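Afamin (Homo sapiens, PDB 6FAK) carries hydrophobic molecules in body fluids, binding vitamin E and keeping lipidated Wnt proteins soluble and active. Local coordinates at residues Lys298-Phe312 against Phe329-Pro342. Sequence-based numbering, arbitrary orientation.
Sequences KDDRPKDLSLREGKF and FFAKFTFEYSRRHP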
ATOM      1  N   LYS A 298       0.496  15.448  13.186  1.00 77.41           N
ATOM      2  CA  LYS A 298       1.505  16.447  12.815  1.00 74.17           C
ATOM      3  C   LYS A 298       1.672  17.448  13.961  1.00 76.46           C
ATOM      4  O   LYS A 298       0.683  17.938  14.520  1.00 86.58           O
ATOM      5  CB  LYS A 298       1.134  17.191  11.517  1.00 68.83           C
ATOM      6  CG  LYS A 298       0.935  16.298  10.279  1.00 74.11           C
ATOM      7  CD  LYS A 298       0.837  17.125   8.984  1.00 79.50           C
ATOM      8  CE  LYS A 298      -0.436  16.881   8.170  1.00 82.22           C
ATOM      9  NZ  LYS A 298      -0.358  15.758   7.185  1.00 88.24           N
ATOM     10  N   ASP A 299       2.923  17.713  14.328  1.00 67.70           N
ATOM     11  CA  ASP A 299       3.255  18.735  15.323  1.00 70.29           C
ATOM     12  C   ASP A 299       2.821  20.111  14.788  1.00 73.13           C
ATOM     13  O   ASP A 299       2.705  20.303  13.568  1.00 76.76           O
ATOM     14  CB  ASP A 299       4.767  18.683  15.613  1.00 72.85           C
ATOM     15  CG  ASP A 299       5.202  19.569  16.773  1.00 76.51           C
ATOM     16  OD1 ASP A 299       4.400  20.367  17.294  1.00 98.80           O
ATOM     17  OD2 ASP A 299       6.377  19.471  17.171  1.00 77.91           O
ATOM     18  N   ASP A 300       2.544  21.044  15.698  1.00 74.67           N
ATOM     19  CA  ASP A 300       2.194  22.420  15.324  1.00 79.60           C
ATOM     20  C   ASP A 300       3.430  23.068  14.717  1.00 80.76           C
ATOM     21  O   ASP A 300       4.542  22.867  15.219  1.00 78.85           O
ATOM     22  CB  ASP A 300       1.768  23.262  16.541  1.00 86.02           C
ATOM     23  CG  ASP A 300       0.610  22.654  17.328  1.00 92.85           C
ATOM     24  OD1 ASP A 300       0.064  21.608  16.919  1.00 91.27           O
ATOM     25  OD2 ASP A 300       0.250  23.240  18.375  1.00103.57           O
ATOM     26  N   ARG A 301       3.237  23.843  13.648  1.00 86.59           N
ATOM     27  CA  ARG A 301       4.326  24.630  13.063  1.00 82.39           C
ATOM     28  C   ARG A 301       4.817  25.658  14.066  1.00 83.60           C
ATOM     29  O   ARG A 301       4.013  26.190  14.834  1.00 84.30           O
ATOM     30  CB  ARG A 301       3.872  25.381  11.815  1.00 79.65           C
ATOM     31  CG  ARG A 301       3.956  24.587  10.529  1.00 79.47           C
ATOM     32  CD  ARG A 301       3.488  25.470   9.389  1.00 77.04           C
ATOM     33  NE  ARG A 301       2.030  25.602   9.359  1.00 75.76           N
ATOM     34  CZ  ARG A 301       1.349  26.585   8.764  1.00 80.18           C
ATOM     35  NH1 ARG A 301       1.993  27.592   8.156  1.00 85.57           N
ATOM     36  NH2 ARG A 301       0.021  26.576   8.785  1.00 79.42           N
ATOM     37  N   PRO A 302       6.136  25.932  14.074  1.00 85.47           N
ATOM     38  CA  PRO A 302       6.607  27.111  14.796  1.00 87.31           C
ATOM     39  C   PRO A 302       5.788  28.346  14.404  1.00 85.52           C
ATOM     40  O   PRO A 302       5.851  28.787  13.265  1.00 78.91           O
ATOM     41  CB  PRO A 302       8.073  27.227  14.354  1.00 85.99           C
ATOM     42  CG  PRO A 302       8.487  25.819  14.087  1.00 82.63           C
ATOM     43  CD  PRO A 302       7.256  25.091  13.608  1.00 82.51           C
ATOM     44  N   LYS A 303       4.955  28.815  15.335  1.00 90.95           N
ATOM     45  CA  LYS A 303       4.242  30.114  15.260  1.00 83.61           C
ATOM     46  C   LYS A 303       4.902  31.219  14.381  1.00 74.61           C
ATOM     47  O   LYS A 303       4.205  31.914  13.621  1.00 67.55           O
ATOM     48  CB  LYS A 303       3.953  30.641  16.690  1.00 88.67           C
ATOM     49  CG  LYS A 303       5.103  30.523  17.702  1.00 91.05           C
ATOM     50  CD  LYS A 303       4.695  30.863  19.138  1.00 93.02           C
ATOM     51  CE  LYS A 303       4.276  32.319  19.318  1.00 92.44           C
ATOM     52  NZ  LYS A 303       2.795  32.482  19.358  1.00 94.62           N
ATOM     53  N   ASP A 304       6.232  31.343  14.455  1.00 65.54           N
ATOM     54  CA  ASP A 304       6.994  32.259  13.590  1.00 79.32           C
ATOM     55  C   ASP A 304       7.225  31.826  12.105  1.00 80.81           C
ATOM     56  O   ASP A 304       8.033  32.462  11.411  1.00 85.14           O
ATOM     57  CB  ASP A 304       8.362  32.570  14.230  1.00 86.21           C
ATOM     58  CG  ASP A 304       9.430  31.507  13.911  1.00 97.62           C
ATOM     59  OD1 ASP A 304       9.226  30.299  14.197  1.00 94.47           O
ATOM     60  OD2 ASP A 304      10.480  31.894  13.358  1.00107.75           O
ATOM     61  N   LEU A 305       6.537  30.784  11.618  1.00 75.20           N
ATOM     62  CA  LEU A 305       6.710  30.308  10.228  1.00 70.47           C
ATOM     63  C   LEU A 305       5.697  30.947   9.250  1.00 70.64           C
ATOM     64  O   LEU A 305       4.511  30.604   9.257  1.00 78.11           O
ATOM     65  CB  LEU A 305       6.639  28.767  10.160  1.00 65.81           C
ATOM     66  CG  LEU A 305       7.823  28.003   9.562  1.00 70.30           C
ATOM     67  CD1 LEU A 305       9.068  28.109  10.435  1.00 73.82           C
ATOM     68  CD2 LEU A 305       7.461  26.537   9.387  1.00 67.12           C
ATOM     69  N   SER A 306       6.180  31.863   8.409  1.00 67.38           N
ATOM     70  CA  SER A 306       5.394  32.432   7.304  1.00 72.62           C
ATOM     71  C   SER A 306       5.173  31.424   6.190  1.00 72.18           C
ATOM     72  O   SER A 306       5.823  30.381   6.146  1.00 69.73           O
ATOM     73  CB  SER A 306       6.084  33.668   6.719  1.00 79.29           C
ATOM     74  OG  SER A 306       7.148  33.298   5.857  1.00 83.19           O
ATOM     75  N   LEU A 307       4.281  31.769   5.265  1.00 77.47           N
ATOM     76  CA  LEU A 307       3.854  30.853   4.194  1.00 77.61           C
ATOM     77  C   LEU A 307       4.910  30.583   3.120  1.00 80.92           C
ATOM     78  O   LEU A 307       4.833  29.566   2.417  1.00 97.13           O
ATOM     79  CB  LEU A 307       2.582  31.388   3.518  1.00 80.28           C
ATOM     80  CG  LEU A 307       1.797  30.453   2.593  1.00 78.01           C
ATOM     81  CD1 LEU A 307       1.406  29.154   3.292  1.00 78.01           C
ATOM     82  CD2 LEU A 307       0.575  31.196   2.076  1.00 81.59           C
ATOM     83  N   ARG A 308       5.900  31.468   3.007  1.00 73.62           N
ATOM     84  CA  ARG A 308       6.885  31.393   1.928  1.00 70.40           C
ATOM     85  C   ARG A 308       8.326  31.315   2.423  1.00 67.92           C
ATOM     86  O   ARG A 308       8.594  31.431   3.606  1.00 69.74           O
ATOM     87  CB  ARG A 308       6.696  32.560   0.956  1.00 71.25           C
ATOM     88  CG  ARG A 308       6.749  33.956   1.563  1.00 73.32           C
ATOM     89  CD  ARG A 308       6.058  34.953   0.642  1.00 72.88           C
ATOM     90  NE  ARG A 308       6.600  34.923  -0.726  1.00 73.96           N
ATOM     91  CZ  ARG A 308       7.767  35.453  -1.111  1.00 69.50           C
ATOM     92  NH1 ARG A 308       8.564  36.049  -0.231  1.00 67.40           N
ATOM     93  NH2 ARG A 308       8.146  35.374  -2.385  1.00 72.16           N
ATOM     94  N   GLU A 309       9.236  31.038   1.495  1.00 74.54           N
ATOM     95  CA  GLU A 309      10.664  31.192   1.725  1.00 76.45           C
ATOM     96  C   GLU A 309      11.197  31.948   0.521  1.00 68.07           C
ATOM     97  O   GLU A 309      11.445  31.364  -0.552  1.00 63.91           O
ATOM     98  CB  GLU A 309      11.369  29.839   1.934  1.00 90.24           C
ATOM     99  CG  GLU A 309      12.907  29.886   2.067  1.00 93.93           C
ATOM    100  CD  GLU A 309      13.434  30.838   3.139  1.00 88.97           C
ATOM    101  OE1 GLU A 309      13.869  30.343   4.205  1.00106.65           O
ATOM    102  OE2 GLU A 309      13.425  32.077   2.919  1.00 66.41           O
ATOM    103  N   GLY A 310      11.350  33.261   0.701  1.00 55.22           N
ATOM    104  CA  GLY A 310      11.889  34.118  -0.340  1.00 50.73           C
ATOM    105  C   GLY A 310      13.317  33.792  -0.718  1.00 47.86           C
ATOM    106  O   GLY A 310      13.787  34.260  -1.729  1.00 54.55           O
ATOM    107  N   LYS A 311      14.025  33.007   0.087  1.00 46.26           N
ATOM    108  CA  LYS A 311      15.343  32.509  -0.287  1.00 54.05           C
ATOM    109  C   LYS A 311      15.343  31.715  -1.628  1.00 55.18           C
ATOM    110  O   LYS A 311      16.407  31.643  -2.289  1.00 55.68           O
ATOM    111  CB  LYS A 311      15.931  31.647   0.842  1.00 63.18           C
ATOM    112  CG  LYS A 311      17.444  31.497   0.800  1.00 76.52           C
ATOM    113  CD  LYS A 311      18.119  31.893   2.118  1.00 84.89           C
ATOM    114  CE  LYS A 311      18.157  33.402   2.314  1.00 85.95           C
ATOM    115  NZ  LYS A 311      18.739  33.792   3.629  1.00 90.70           N
ATOM    116  N   PHE A 312      14.182  31.139  -2.012  1.00 42.16           N
ATOM    117  CA  PHE A 312      14.042  30.375  -3.277  1.00 38.16           C
ATOM    118  C   PHE A 312      13.499  31.136  -4.465  1.00 37.12           C
ATOM    119  O   PHE A 312      13.646  30.672  -5.627  1.00 35.43           O
ATOM    120  CB  PHE A 312      13.233  29.086  -3.025  1.00 36.12           C
ATOM    121  CG  PHE A 312      13.947  28.173  -2.074  1.00 36.32           C
ATOM    122  CD1 PHE A 312      15.097  27.531  -2.471  1.00 35.49           C
ATOM    123  CD2 PHE A 312      13.546  28.064  -0.744  1.00 36.70           C
ATOM    124  CE1 PHE A 312      15.796  26.727  -1.594  1.00 37.17           C
ATOM    125  CE2 PHE A 312      14.260  27.274   0.131  1.00 35.22           C
ATOM    126  CZ  PHE A 312      15.358  26.607  -0.290  1.00 35.94           C
ATOM    127  N   PHE A 329      20.417  21.385  -2.453  1.00 24.73           N
ATOM    128  CA  PHE A 329      19.631  22.589  -2.669  1.00 24.87           C
ATOM    129  C   PHE A 329      18.110  22.225  -2.786  1.00 24.38           C
ATOM    130  O   PHE A 329      17.257  22.855  -2.183  1.00 24.02           O
ATOM    131  CB  PHE A 329      20.099  23.259  -3.976  1.00 25.36           C
ATOM    132  CG  PHE A 329      19.223  24.387  -4.423  1.00 25.76           C
ATOM    133  CD1 PHE A 329      19.355  25.629  -3.851  1.00 26.47           C
ATOM    134  CD2 PHE A 329      18.282  24.199  -5.393  1.00 26.04           C
ATOM    135  CE1 PHE A 329      18.509  26.668  -4.206  1.00 26.64           C
ATOM    136  CE2 PHE A 329      17.426  25.237  -5.764  1.00 26.38           C
ATOM    137  CZ  PHE A 329      17.554  26.460  -5.159  1.00 26.46           C
ATOM    138  N   PHE A 330      17.796  21.246  -3.643  1.00 24.21           N
ATOM    139  CA  PHE A 330      16.388  20.761  -3.751  1.00 24.14           C
ATOM    140  C   PHE A 330      15.836  20.049  -2.493  1.00 24.23           C
ATOM    141  O   PHE A 330      14.630  20.142  -2.200  1.00 24.02           O
ATOM    142  CB  PHE A 330      16.161  19.953  -5.055  1.00 24.13           C
ATOM    143  CG  PHE A 330      16.281  20.793  -6.309  1.00 24.21           C
ATOM    144  CD1 PHE A 330      15.403  21.827  -6.548  1.00 24.36           C
ATOM    145  CD2 PHE A 330      17.289  20.552  -7.246  1.00 24.44           C
ATOM    146  CE1 PHE A 330      15.547  22.636  -7.681  1.00 24.42           C
ATOM    147  CE2 PHE A 330      17.436  21.328  -8.365  1.00 24.41           C
ATOM    148  CZ  PHE A 330      16.574  22.393  -8.579  1.00 24.46           C
ATOM    149  N   ALA A 331      16.685  19.330  -1.783  1.00 24.40           N
ATOM    150  CA  ALA A 331      16.295  18.810  -0.456  1.00 24.84           C
ATOM    151  C   ALA A 331      15.893  19.918   0.519  1.00 25.36           C
ATOM    152  O   ALA A 331      14.881  19.803   1.218  1.00 24.93           O
ATOM    153  CB  ALA A 331      17.413  17.948   0.153  1.00 24.95           C
ATOM    154  N   LYS A 332      16.694  20.998   0.564  1.00 26.24           N
ATOM    155  CA  LYS A 332      16.368  22.137   1.391  1.00 27.29           C
ATOM    156  C   LYS A 332      15.064  22.836   0.948  1.00 26.22           C
ATOM    157  O   LYS A 332      14.253  23.248   1.787  1.00 26.06           O
ATOM    158  CB  LYS A 332      17.500  23.158   1.427  1.00 30.08           C
ATOM    159  CG  LYS A 332      17.354  24.088   2.622  1.00 34.45           C
ATOM    160  CD  LYS A 332      18.581  24.922   2.877  1.00 43.11           C
ATOM    161  CE  LYS A 332      18.577  25.497   4.317  1.00 50.63           C
ATOM    162  NZ  LYS A 332      17.239  25.847   4.883  1.00 50.29           N
ATOM    163  N   PHE A 333      14.875  22.997  -0.350  1.00 25.28           N
ATOM    164  CA  PHE A 333      13.598  23.512  -0.868  1.00 24.97           C
ATOM    165  C   PHE A 333      12.417  22.623  -0.424  1.00 24.93           C
ATOM    166  O   PHE A 333      11.421  23.117   0.089  1.00 24.90           O
ATOM    167  CB  PHE A 333      13.600  23.634  -2.398  1.00 24.75           C
ATOM    168  CG  PHE A 333      12.253  24.018  -2.937  1.00 24.75           C
ATOM    169  CD1 PHE A 333      11.799  25.325  -2.828  1.00 24.77           C
ATOM    170  CD2 PHE A 333      11.399  23.034  -3.483  1.00 24.46           C
ATOM    171  CE1 PHE A 333      10.532  25.662  -3.293  1.00 24.87           C
ATOM    172  CE2 PHE A 333      10.152  23.367  -3.963  1.00 24.54           C
ATOM    173  CZ  PHE A 333       9.702  24.671  -3.869  1.00 24.79           C
ATOM    174  N   THR A 334      12.592  21.317  -0.540  1.00 24.69           N
ATOM    175  CA  THR A 334      11.544  20.382  -0.220  1.00 24.82           C
ATOM    176  C   THR A 334      11.199  20.501   1.308  1.00 25.20           C
ATOM    177  O   THR A 334      10.043  20.612   1.689  1.00 24.84           O
ATOM    178  CB  THR A 334      11.931  18.943  -0.613  1.00 24.47           C
ATOM    179  OG1 THR A 334      12.307  18.851  -2.009  1.00 24.28           O
ATOM    180  CG2 THR A 334      10.772  18.006  -0.276  1.00 24.57           C
ATOM    181  N   PHE A 335      12.253  20.537   2.134  1.00 25.88           N
ATOM    182  CA  PHE A 335      12.150  20.773   3.587  1.00 26.73           C
ATOM    183  C   PHE A 335      11.358  22.048   3.906  1.00 27.49           C
ATOM    184  O   PHE A 335      10.347  22.018   4.635  1.00 27.15           O
ATOM    185  CB  PHE A 335      13.545  20.802   4.193  1.00 27.20           C
ATOM    186  CG  PHE A 335      13.619  21.387   5.557  1.00 27.90           C
ATOM    187  CD1 PHE A 335      13.071  20.715   6.648  1.00 28.42           C
ATOM    188  CD2 PHE A 335      14.269  22.605   5.770  1.00 28.17           C
ATOM    189  CE1 PHE A 335      13.187  21.267   7.935  1.00 29.39           C
ATOM    190  CE2 PHE A 335      14.376  23.150   7.039  1.00 29.03           C
ATOM    191  CZ  PHE A 335      13.831  22.489   8.128  1.00 29.29           C
ATOM    192  N   GLU A 336      11.829  23.159   3.368  1.00 28.70           N
ATOM    193  CA  GLU A 336      11.226  24.466   3.684  1.00 30.65           C
ATOM    194  C   GLU A 336       9.778  24.564   3.163  1.00 30.64           C
ATOM    195  O   GLU A 336       8.881  25.048   3.907  1.00 31.47           O
ATOM    196  CB  GLU A 336      12.067  25.610   3.118  1.00 32.55           C
ATOM    197  CG  GLU A 336      13.432  25.805   3.783  1.00 35.13           C
ATOM    198  CD  GLU A 336      13.363  26.171   5.282  1.00 39.20           C
ATOM    199  OE1 GLU A 336      12.302  26.532   5.784  1.00 37.50           O
ATOM    200  OE2 GLU A 336      14.392  26.092   5.989  1.00 42.57           O
ATOM    201  N   TYR A 337       9.544  24.098   1.925  1.00 29.25           N
ATOM    202  CA  TYR A 337       8.209  24.177   1.321  1.00 29.24           C
ATOM    203  C   TYR A 337       7.229  23.207   2.012  1.00 29.30           C
ATOM    204  O   TYR A 337       6.077  23.591   2.337  1.00 30.87           O
ATOM    205  CB  TYR A 337       8.254  23.930  -0.210  1.00 29.10           C
ATOM    206  CG  TYR A 337       7.027  24.454  -0.919  1.00 29.00           C
ATOM    207  CD1 TYR A 337       5.871  23.704  -0.990  1.00 28.87           C
ATOM    208  CD2 TYR A 337       6.996  25.773  -1.439  1.00 29.74           C
ATOM    209  CE1 TYR A 337       4.715  24.204  -1.566  1.00 29.05           C
ATOM    210  CE2 TYR A 337       5.824  26.285  -2.052  1.00 30.02           C
ATOM    211  CZ  TYR A 337       4.701  25.467  -2.134  1.00 29.64           C
ATOM    212  OH  TYR A 337       3.520  25.920  -2.698  1.00 30.32           O
ATOM    213  N   SER A 338       7.663  21.973   2.265  1.00 28.17           N
ATOM    214  CA  SER A 338       6.806  20.971   2.940  1.00 27.89           C
ATOM    215  C   SER A 338       6.396  21.355   4.366  1.00 28.63           C
ATOM    216  O   SER A 338       5.228  21.232   4.728  1.00 28.39           O
ATOM    217  CB  SER A 338       7.447  19.594   2.946  1.00 27.40           C
ATOM    218  OG  SER A 338       7.748  19.188   1.616  1.00 26.54           O
ATOM    219  N   ARG A 339       7.342  21.869   5.156  1.00 29.57           N
ATOM    220  CA  ARG A 339       7.043  22.214   6.527  1.00 30.77           C
ATOM    221  C   ARG A 339       6.102  23.396   6.667  1.00 31.55           C
ATOM    222  O   ARG A 339       5.392  23.469   7.671  1.00 31.30           O
ATOM    223  CB  ARG A 339       8.299  22.421   7.362  1.00 32.68           C
ATOM    224  CG  ARG A 339       9.033  23.714   7.152  1.00 34.12           C
ATOM    225  CD  ARG A 339      10.225  23.653   8.061  1.00 36.85           C
ATOM    226  NE  ARG A 339      11.124  24.745   7.858  1.00 40.46           N
ATOM    227  CZ  ARG A 339      11.801  25.374   8.831  1.00 41.11           C
ATOM    228  NH1 ARG A 339      11.646  25.018  10.109  1.00 45.17           N
ATOM    229  NH2 ARG A 339      12.644  26.324   8.523  1.00 41.69           N
ATOM    230  N   ARG A 340       6.089  24.286   5.677  1.00 31.21           N
ATOM    231  CA  ARG A 340       5.153  25.396   5.616  1.00 33.75           C
ATOM    232  C   ARG A 340       3.826  25.125   4.929  1.00 33.38           C
ATOM    233  O   ARG A 340       3.000  26.000   4.905  1.00 34.56           O
ATOM    234  CB  ARG A 340       5.782  26.580   4.904  1.00 36.28           C
ATOM    235  CG  ARG A 340       6.895  27.223   5.689  1.00 39.51           C
ATOM    236  CD  ARG A 340       7.550  28.267   4.784  1.00 45.71           C
ATOM    237  NE  ARG A 340       8.537  29.076   5.506  1.00 53.66           N
ATOM    238  CZ  ARG A 340       9.744  28.646   5.800  1.00 51.71           C
ATOM    239  NH1 ARG A 340      10.103  27.411   5.472  1.00 50.13           N
ATOM    240  NH2 ARG A 340      10.586  29.434   6.447  1.00 53.75           N
ATOM    241  N   HIS A 341       3.622  23.941   4.369  1.00 31.79           N
ATOM    242  CA  HIS A 341       2.385  23.603   3.672  1.00 32.16           C
ATOM    243  C   HIS A 341       1.894  22.242   4.159  1.00 32.94           C
ATOM    244  O   HIS A 341       1.827  21.278   3.398  1.00 32.45           O
ATOM    245  CB  HIS A 341       2.632  23.590   2.159  1.00 32.83           C
ATOM    246  CG  HIS A 341       2.956  24.924   1.586  1.00 31.86           C
ATOM    247  ND1 HIS A 341       4.240  25.431   1.577  1.00 32.57           N
ATOM    248  CD2 HIS A 341       2.157  25.890   1.064  1.00 32.19           C
ATOM    249  CE1 HIS A 341       4.220  26.637   1.034  1.00 32.65           C
ATOM    250  NE2 HIS A 341       2.969  26.942   0.727  1.00 32.43           N
ATOM    251  N   PRO A 342       1.516  22.152   5.448  1.00 35.89           N
ATOM    252  CA  PRO A 342       0.892  20.954   5.995  1.00 36.83           C
ATOM    253  C   PRO A 342      -0.416  20.526   5.334  1.00 35.75           C
ATOM    254  O   PRO A 342      -0.798  19.372   5.496  1.00 38.44           O
ATOM    255  CB  PRO A 342       0.622  21.323   7.473  1.00 39.19           C
ATOM    256  CG  PRO A 342       0.521  22.786   7.474  1.00 39.71           C
ATOM    257  CD  PRO A 342       1.510  23.247   6.433  1.00 39.20           C
TER
HETATM  258  O   HOH W   1      15.768  28.595   3.428  1.00 50.39           O
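F312 closes the packed end of this contact by laying one ring face over the helix backbone at F333, whose CA sits 4.0 Å from the ring centroid in a CH-pi contact. The ring of F333 turns its edge to the same face, planes 82° apart, while F312 in turn directs its own edge toward the face of F329. With CG anti to the backbone N (chi1 174°), F333 brings CD1 to 3.6 Å from F312 CG.

Further along, the R340 guanidinium is sandwiched between L305 CG and E309 CB, its NE 3.0 Å from R308 O at an angle too poor for a hydrogen bond. Its NH1 bonds to E336 O, and E336 OE1 is gripped side-on by R339 through NE and NH2. Replacing R340 with alanine would probably open a gap between L305 and E309 and leave E336 O without the NH1 bond.

Toward solvent the packing thins: a water bonded to E309 OE1 reaches K332 NZ weakly, and exposed R301 lays a guanidinium face on P342, NE 3.7 Å from P342 CG, while R301 CD passes 3.3 Å from R339 O.

The long loop between helices 288-295 and 318-324 thus runs along helix 326-339 in the second albumin domain, while helices 216-225 and 346-363 pack against other sides of that helix.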